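Local atomic coordinates of amidohydrolase (Xanthomonas campestris pv. campestris, PDB entry 4DZH), a protein that probably deaminates adenosine-type substrates such as 5'-methylthioadenosine, as a zinc-dependent amidohydrolase of the ATZ/TRZ family. Residues Pro11-Gly21 against Arg55-Arg66. Residues are numbered along the deposited sequence; the frame is centred on the assembly and turned at random.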
loop_
_atom_site.group_PDB
_atom_site.type_symbol
_atom_site.label_atom_id
_atom_site.label_comp_id
_atom_site.label_asym_id
_atom_site.label_seq_id
_atom_site.Cartn_x
_atom_site.Cartn_y
_atom_site.Cartn_z
ATOM N N PRO A 11 -7.197 37.970 -25.224
ATOM C CA PRO A 11 -7.338 36.562 -24.869
ATOM C C PRO A 11 -8.752 35.997 -25.099
ATOM O O PRO A 11 -9.754 36.727 -25.078
ATOM C CB PRO A 11 -6.942 36.527 -23.384
ATOM C CG PRO A 11 -7.145 37.935 -22.883
ATOM C CD PRO A 11 -6.917 38.840 -24.065
ATOM N N GLU A 12 -8.798 34.685 -25.326
ATOM C CA GLU A 12 -10.018 33.913 -25.547
ATOM C C GLU A 12 -10.588 33.395 -24.228
ATOM O O GLU A 12 -9.861 32.911 -23.395
ATOM C CB GLU A 12 -9.661 32.763 -26.494
ATOM C CG GLU A 12 -10.437 31.470 -26.402
ATOM C CD GLU A 12 -9.891 30.418 -27.379
ATOM O OE1 GLU A 12 -8.961 30.757 -28.137
ATOM O OE2 GLU A 12 -10.373 29.258 -27.397
ATOM N N PRO A 13 -11.892 33.539 -24.018
ATOM C CA PRO A 13 -12.454 33.160 -22.722
ATOM C C PRO A 13 -12.517 31.639 -22.566
ATOM O O PRO A 13 -12.751 30.920 -23.548
ATOM C CB PRO A 13 -13.877 33.726 -22.774
ATOM C CG PRO A 13 -13.890 34.698 -23.957
ATOM C CD PRO A 13 -12.869 34.182 -24.909
ATOM N N CYS A 14 -12.321 31.154 -21.345
ATOM C CA CYS A 14 -12.648 29.778 -21.003
ATOM C C CYS A 14 -13.037 29.816 -19.524
ATOM O O CYS A 14 -12.814 30.830 -18.853
ATOM C CB CYS A 14 -11.453 28.864 -21.257
ATOM S SG CYS A 14 -10.033 29.095 -20.121
ATOM N N ASP A 15 -13.639 28.749 -19.009
ATOM C CA ASP A 15 -14.221 28.790 -17.664
ATOM C C ASP A 15 -13.110 28.678 -16.616
ATOM O O ASP A 15 -13.064 29.428 -15.620
ATOM C CB ASP A 15 -15.159 27.577 -17.426
ATOM C CG ASP A 15 -16.497 27.667 -18.181
ATOM O OD1 ASP A 15 -16.816 28.718 -18.771
ATOM O OD2 ASP A 15 -17.247 26.661 -18.163
ATOM N N LEU A 16 -12.220 27.721 -16.848
ATOM C CA LEU A 16 -11.215 27.364 -15.857
ATOM C C LEU A 16 -9.899 27.035 -16.556
ATOM O O LEU A 16 -9.901 26.370 -17.600
ATOM C CB LEU A 16 -11.709 26.129 -15.088
ATOM C CG LEU A 16 -10.809 25.464 -14.053
ATOM C CD1 LEU A 16 -10.580 26.337 -12.813
ATOM C CD2 LEU A 16 -11.416 24.142 -13.636
ATOM N N LEU A 17 -8.799 27.521 -16.009
ATOM C CA LEU A 17 -7.473 27.107 -16.434
ATOM C C LEU A 17 -6.750 26.520 -15.215
ATOM O O LEU A 17 -6.617 27.189 -14.188
ATOM C CB LEU A 17 -6.678 28.309 -16.970
ATOM C CG LEU A 17 -5.267 27.937 -17.433
ATOM C CD1 LEU A 17 -5.351 27.121 -18.709
ATOM C CD2 LEU A 17 -4.380 29.137 -17.614
ATOM N N ILE A 18 -6.284 25.284 -15.313
ATOM C CA ILE A 18 -5.533 24.665 -14.212
ATOM C C ILE A 18 -4.095 24.619 -14.646
ATOM O O ILE A 18 -3.778 23.937 -15.604
ATOM C CB ILE A 18 -6.014 23.203 -13.915
ATOM C CG1 ILE A 18 -7.482 23.205 -13.536
ATOM C CG2 ILE A 18 -5.196 22.566 -12.773
ATOM C CD1 ILE A 18 -8.156 21.834 -13.650
ATOM N N GLU A 19 -3.217 25.347 -13.951
ATOM C CA GLU A 19 -1.788 25.273 -14.258
ATOM C C GLU A 19 -1.094 24.351 -13.279
ATOM O O GLU A 19 -1.293 24.485 -12.077
ATOM C CB GLU A 19 -1.129 26.657 -14.195
ATOM C CG GLU A 19 -1.771 27.719 -15.102
ATOM C CD GLU A 19 -1.241 29.102 -14.770
ATOM O OE1 GLU A 19 -0.543 29.246 -13.713
ATOM O OE2 GLU A 19 -1.522 30.040 -15.558
ATOM N N ALA A 20 -0.234 23.477 -13.797
ATOM C CA ALA A 20 0.439 22.510 -12.925
ATOM C C ALA A 20 1.916 22.301 -13.258
ATOM O O ALA A 20 2.352 22.474 -14.409
ATOM C CB ALA A 20 -0.288 21.190 -12.981
ATOM N N GLY A 21 2.668 21.804 -12.274
ATOM C CA GLY A 21 4.055 21.474 -12.527
ATOM C C GLY A 21 4.231 20.419 -13.603
ATOM O O GLY A 21 5.194 20.441 -14.365
ATOM N N ARG A 55 -1.348 31.132 -21.140
ATOM C CA ARG A 55 -1.608 32.440 -20.542
ATOM C C ARG A 55 -1.789 33.525 -21.603
ATOM O O ARG A 55 -2.394 34.563 -21.328
ATOM C CB ARG A 55 -0.497 32.844 -19.578
ATOM C CG ARG A 55 -0.648 32.238 -18.168
ATOM C CD ARG A 55 0.653 32.226 -17.402
ATOM N NE ARG A 55 0.399 32.066 -15.968
ATOM C CZ ARG A 55 1.261 31.549 -15.100
ATOM N NH1 ARG A 55 2.433 31.097 -15.529
ATOM N NH2 ARG A 55 0.938 31.452 -13.809
ATOM N N VAL A 56 -1.255 33.290 -22.800
ATOM C CA VAL A 56 -1.398 34.286 -23.863
ATOM C C VAL A 56 -2.719 34.040 -24.557
ATOM O O VAL A 56 -3.393 34.975 -24.986
ATOM C CB VAL A 56 -0.229 34.288 -24.895
ATOM C CG1 VAL A 56 1.097 34.628 -24.244
ATOM C CG2 VAL A 56 -0.143 32.985 -25.669
ATOM N N ARG A 57 -3.108 32.777 -24.632
ATOM C CA ARG A 57 -4.287 32.379 -25.369
ATOM C C ARG A 57 -5.613 32.627 -24.630
ATOM O O ARG A 57 -6.607 33.027 -25.254
ATOM C CB ARG A 57 -4.176 30.914 -25.811
ATOM C CG ARG A 57 -5.486 30.362 -26.359
ATOM C CD ARG A 57 -5.361 29.098 -27.222
ATOM N NE ARG A 57 -6.700 28.619 -27.534
ATOM C CZ ARG A 57 -7.049 27.346 -27.730
ATOM N NH1 ARG A 57 -6.149 26.373 -27.684
ATOM N NH2 ARG A 57 -8.320 27.053 -27.991
ATOM N N PHE A 58 -5.636 32.402 -23.317
ATOM C CA PHE A 58 -6.906 32.402 -22.596
ATOM C C PHE A 58 -7.110 33.516 -21.586
ATOM O O PHE A 58 -6.168 33.978 -20.939
ATOM C CB PHE A 58 -7.047 31.071 -21.832
ATOM C CG PHE A 58 -7.170 29.887 -22.735
ATOM C CD1 PHE A 58 -8.338 29.664 -23.434
ATOM C CD2 PHE A 58 -6.111 29.005 -22.891
ATOM C CE1 PHE A 58 -8.461 28.584 -24.286
ATOM C CE2 PHE A 58 -6.217 27.922 -23.729
ATOM C CZ PHE A 58 -7.399 27.702 -24.432
ATOM N N ALA A 59 -8.383 33.888 -21.424
ATOM C CA ALA A 59 -8.821 34.737 -20.326
ATOM C C ALA A 59 -9.770 33.896 -19.469
ATOM O O ALA A 59 -10.995 33.979 -19.598
ATOM C CB ALA A 59 -9.530 35.986 -20.855
ATOM N N PRO A 60 -9.199 33.051 -18.602
ATOM C CA PRO A 60 -10.017 32.124 -17.807
ATOM C C PRO A 60 -10.880 32.866 -16.802
ATOM O O PRO A 60 -10.352 33.785 -16.188
ATOM C CB PRO A 60 -8.969 31.309 -17.020
ATOM C CG PRO A 60 -7.666 31.530 -17.713
ATOM C CD PRO A 60 -7.753 32.886 -18.373
ATOM N N ALA A 61 -12.126 32.442 -16.572
ATOM C CA ALA A 61 -12.948 33.076 -15.533
ATOM C C ALA A 61 -12.291 32.851 -14.169
ATOM O O ALA A 61 -12.356 33.705 -13.280
ATOM C CB ALA A 61 -14.373 32.509 -15.543
ATOM N N ARG A 62 -11.655 31.697 -14.015
ATOM C CA ARG A 62 -10.869 31.403 -12.818
ATOM C C ARG A 62 -9.640 30.545 -13.183
ATOM O O ARG A 62 -9.692 29.724 -14.108
ATOM C CB ARG A 62 -11.739 30.739 -11.730
ATOM C CG ARG A 62 -12.578 29.556 -12.227
ATOM C CD ARG A 62 -13.407 28.842 -11.114
ATOM N NE ARG A 62 -14.654 29.558 -10.835
ATOM C CZ ARG A 62 -15.654 29.103 -10.091
ATOM N NH1 ARG A 62 -16.736 29.865 -9.899
ATOM N NH2 ARG A 62 -15.588 27.888 -9.562
ATOM N N THR A 63 -8.531 30.758 -12.471
ATOM C CA THR A 63 -7.298 30.007 -12.727
ATOM C C THR A 63 -6.897 29.296 -11.442
ATOM O O THR A 63 -7.000 29.890 -10.371
ATOM C CB THR A 63 -6.131 30.933 -13.123
ATOM O OG1 THR A 63 -6.432 31.573 -14.374
ATOM C CG2 THR A 63 -4.817 30.154 -13.260
ATOM N N VAL A 64 -6.466 28.031 -11.558
ATOM C CA VAL A 64 -5.937 27.247 -10.433
ATOM C C VAL A 64 -4.484 26.925 -10.718
ATOM O O VAL A 64 -4.164 26.292 -11.726
ATOM C CB VAL A 64 -6.750 25.939 -10.260
ATOM C CG1 VAL A 64 -6.110 25.022 -9.195
ATOM C CG2 VAL A 64 -8.186 26.266 -9.927
ATOM N N SER A 65 -3.580 27.369 -9.849
ATOM C CA SER A 65 -2.184 27.147 -10.124
ATOM C C SER A 65 -1.613 26.204 -9.079
ATOM O O SER A 65 -1.678 26.488 -7.877
ATOM C CB SER A 65 -1.404 28.455 -10.107
ATOM O OG SER A 65 -1.087 28.791 -8.785
ATOM N N ARG A 66 -1.020 25.117 -9.557
ATOM C CA ARG A 66 -0.451 24.099 -8.669
ATOM C C ARG A 66 0.913 23.765 -9.226
ATOM O O ARG A 66 1.097 22.740 -9.869
ATOM C CB ARG A 66 -1.345 22.860 -8.679
ATOM C CG ARG A 66 -2.707 23.083 -8.092
ATOM C CD ARG A 66 -2.680 23.363 -6.589
ATOM N NE ARG A 66 -4.047 23.499 -6.069
ATOM C CZ ARG A 66 -4.704 24.652 -5.901
ATOM N NH1 ARG A 66 -4.141 25.835 -6.208
ATOM N NH2 ARG A 66 -5.944 24.650 -5.413
#
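Two glutamates of Pro-11 to Gly-21 each pair with an arginine of Arg-55 to Arg-66, but in contrasting geometries. Glu-19 crosses Arg-55 at about a right angle: its carboxylate carbon CD lies over one guanidinium face, displaced toward the rim, and the two planes stand nearly perpendicular. Glu-19 OE1 is 2.7 Å from Arg-55 NH2, a short salt bridge made over a face. Glu-12 instead runs alongside Arg-57, which grips it side-on with NE to OE1 (3.2 Å) and NH2 to OE2 (3.1 Å). Both oxygens sit near the guanidinium plane, yet OE1 is met from above the carboxylate plane. Arg-57 CG, anti to its backbone N (chi1 169°), lies over the centre of one face of the Phe-58 ring, and the extended chain beyond it brings the guanidinium over Phe-58 CZ. Cys-14 SG approaches that ring obliquely, 4.4 Å from its centroid.

Two parallel strand pairs carry most of these side chains: 16-20 with 63-66 is regular (short-segment axes 9° apart), while 12-14 with 58-60 is weakly bonded and more twisted (36°). Corners at Asp-15 and at Ala-61 and Arg-62 separate the two pairs, and a classic beta bulge sets Asp-15 and Leu-16 both against Val-40 of strand 36-41. In the regular part, Leu-17 O accepts from Val-64 N (2.8 Å) and Glu-19 N gives to Val-64 O (2.6 Å). Pro-60 CG packs tightly against Leu-17 CB at 3.5 Å. Leu-16 CD1 meets Val-64 CG2 on the face covered by Trp-414.

The contact belongs to the small beta domain beside the amidohydrolase barrel, away from its metal sites. Backbone bonds fix the strand register, the two charge pairs tie the end of helix 51-57 to the amino-terminal strands, and the Arg-55 charge would probably offset the cost of burying the Glu-19 carboxylate.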